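PDB 1XOC: oligopeptide-binding protein appA from Bacillus subtilis, which binds oligopeptides and delivers them to an ABC-type permease for import, a system that can replace Opp in sporulation and genetic competence. Local coordinates for residues Y445-A450 with Y474-E479. Sequence-based numbering, arbitrary orientation.
Sequences YKNAEA and YQKIAE. With ZN (zinc ion), chain K.
K476 reaches from helix 463-480 across the first turn of helix 448-457 and meets E449 at about a right angle. On the packed side, the lysine CD lies 3.8 Å from A450 N and 4.0 Å from N447 ND2, and CE packs on E449 CB at 3.6 Å. N447 is the N-cap of helix 448-457: its OD1 accepts from A450 N at 3.0 Å (N-H angle 164°, from above the carbonyl plane) and more weakly from E449 N. Y445 OH comes within 3.9 Å of K476 O, and D480 takes hydrogen bonds from both Y445 OH and N447 ND2. Toward solvent the contact turns polar: a bend at chi4 (-68°) brings K476 NZ within 3.0 Å of E449 OE1, a salt bridge on the anti side. Both E449 oxygens bind a zinc ion, OE1 at 2.0 Å, and a water is a further ligand; the metal probably offsets carboxylate charge. An alanine in place of K476 would probably leave E449 OE1 without its ammonium partner and a gap between A450 N and E449 CB. The contact joins the N-terminal turn of helix 448-457 to the end of helix 463-480, shortly before strand 483-496 pairs with 256-262 and 265-271.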
# COMPACT_ATOMS: atom_id res chain seq x y z
N TYR A 445 13.74 8.94 -7.86
CA TYR A 445 13.85 10.26 -7.29
C TYR A 445 15.05 10.38 -6.35
O TYR A 445 15.25 9.56 -5.47
CB TYR A 445 12.58 10.58 -6.51
CG TYR A 445 12.64 11.87 -5.75
CD1 TYR A 445 12.75 13.07 -6.41
CD2 TYR A 445 12.58 11.89 -4.36
CE1 TYR A 445 12.79 14.27 -5.70
CE2 TYR A 445 12.59 13.07 -3.66
CZ TYR A 445 12.69 14.26 -4.33
OH TYR A 445 12.73 15.43 -3.61
N LYS A 446 15.85 11.43 -6.54
CA LYS A 446 16.94 11.74 -5.63
C LYS A 446 17.11 13.23 -5.40
O LYS A 446 17.44 13.97 -6.33
CB LYS A 446 18.26 11.19 -6.15
CG LYS A 446 19.45 11.70 -5.35
CD LYS A 446 20.65 10.81 -5.47
CE LYS A 446 21.73 11.21 -4.50
NZ LYS A 446 22.93 10.35 -4.63
N ASN A 447 16.92 13.67 -4.16
CA ASN A 447 17.28 15.02 -3.76
C ASN A 447 18.17 14.82 -2.55
O ASN A 447 17.70 14.40 -1.51
CB ASN A 447 16.03 15.85 -3.45
CG ASN A 447 16.34 17.20 -2.88
OD1 ASN A 447 17.34 17.38 -2.20
ND2 ASN A 447 15.47 18.18 -3.14
N ALA A 448 19.46 15.11 -2.69
CA ALA A 448 20.41 14.84 -1.63
C ALA A 448 20.06 15.59 -0.34
O ALA A 448 20.31 15.10 0.75
CB ALA A 448 21.82 15.19 -2.08
N GLU A 449 19.50 16.79 -0.46
CA GLU A 449 19.13 17.57 0.71
C GLU A 449 17.92 16.92 1.40
O GLU A 449 17.88 16.80 2.61
CB GLU A 449 18.88 19.04 0.33
CG GLU A 449 20.15 19.74 -0.21
CD GLU A 449 20.01 21.27 -0.35
OE1 GLU A 449 18.97 21.81 0.08
OE2 GLU A 449 20.95 21.94 -0.87
N ALA A 450 16.97 16.44 0.62
CA ALA A 450 15.83 15.71 1.17
C ALA A 450 16.27 14.40 1.82
O ALA A 450 15.75 14.01 2.88
CB ALA A 450 14.79 15.44 0.10
N TYR A 474 8.36 17.84 3.29
CA TYR A 474 7.20 18.09 2.44
C TYR A 474 7.45 19.21 1.42
O TYR A 474 7.08 19.07 0.26
CB TYR A 474 6.00 18.44 3.30
CG TYR A 474 5.49 17.31 4.15
CD1 TYR A 474 5.00 17.55 5.42
CD2 TYR A 474 5.45 16.00 3.67
CE1 TYR A 474 4.51 16.53 6.19
CE2 TYR A 474 4.97 14.97 4.44
CZ TYR A 474 4.49 15.25 5.69
OH TYR A 474 4.01 14.26 6.47
N GLN A 475 8.05 20.31 1.85
CA GLN A 475 8.40 21.38 0.92
C GLN A 475 9.26 20.88 -0.23
O GLN A 475 9.03 21.23 -1.37
CB GLN A 475 9.14 22.53 1.62
CG GLN A 475 8.24 23.42 2.45
CD GLN A 475 7.31 24.29 1.63
OE1 GLN A 475 6.38 24.88 2.18
NE2 GLN A 475 7.55 24.38 0.32
N LYS A 476 10.30 20.12 0.09
CA LYS A 476 11.23 19.65 -0.94
C LYS A 476 10.55 18.67 -1.90
O LYS A 476 10.72 18.77 -3.11
CB LYS A 476 12.47 19.02 -0.32
CG LYS A 476 13.37 20.05 0.36
CD LYS A 476 14.81 19.57 0.53
CE LYS A 476 15.71 20.68 1.05
NZ LYS A 476 15.93 21.79 0.08
N ILE A 477 9.77 17.74 -1.37
CA ILE A 477 9.06 16.79 -2.24
C ILE A 477 8.05 17.53 -3.12
O ILE A 477 7.96 17.28 -4.32
CB ILE A 477 8.39 15.67 -1.41
CG1 ILE A 477 9.48 14.84 -0.74
CG2 ILE A 477 7.51 14.76 -2.30
CD1 ILE A 477 9.02 13.94 0.35
N ALA A 478 7.29 18.43 -2.52
CA ALA A 478 6.35 19.25 -3.30
C ALA A 478 7.05 20.05 -4.39
O ALA A 478 6.63 20.02 -5.54
CB ALA A 478 5.56 20.16 -2.39
N GLU A 479 8.13 20.74 -4.06
CA GLU A 479 8.87 21.51 -5.06
C GLU A 479 9.36 20.62 -6.21
O GLU A 479 9.29 21.00 -7.37
CB GLU A 479 10.05 22.25 -4.41
CG GLU A 479 11.07 22.85 -5.41
CD GLU A 479 10.54 24.01 -6.26
OE1 GLU A 479 9.40 24.47 -6.02
OE2 GLU A 479 11.28 24.48 -7.17
ZN ZN K . 19.74 23.61 0.25
O HOH W 1 21.38 24.09 1.33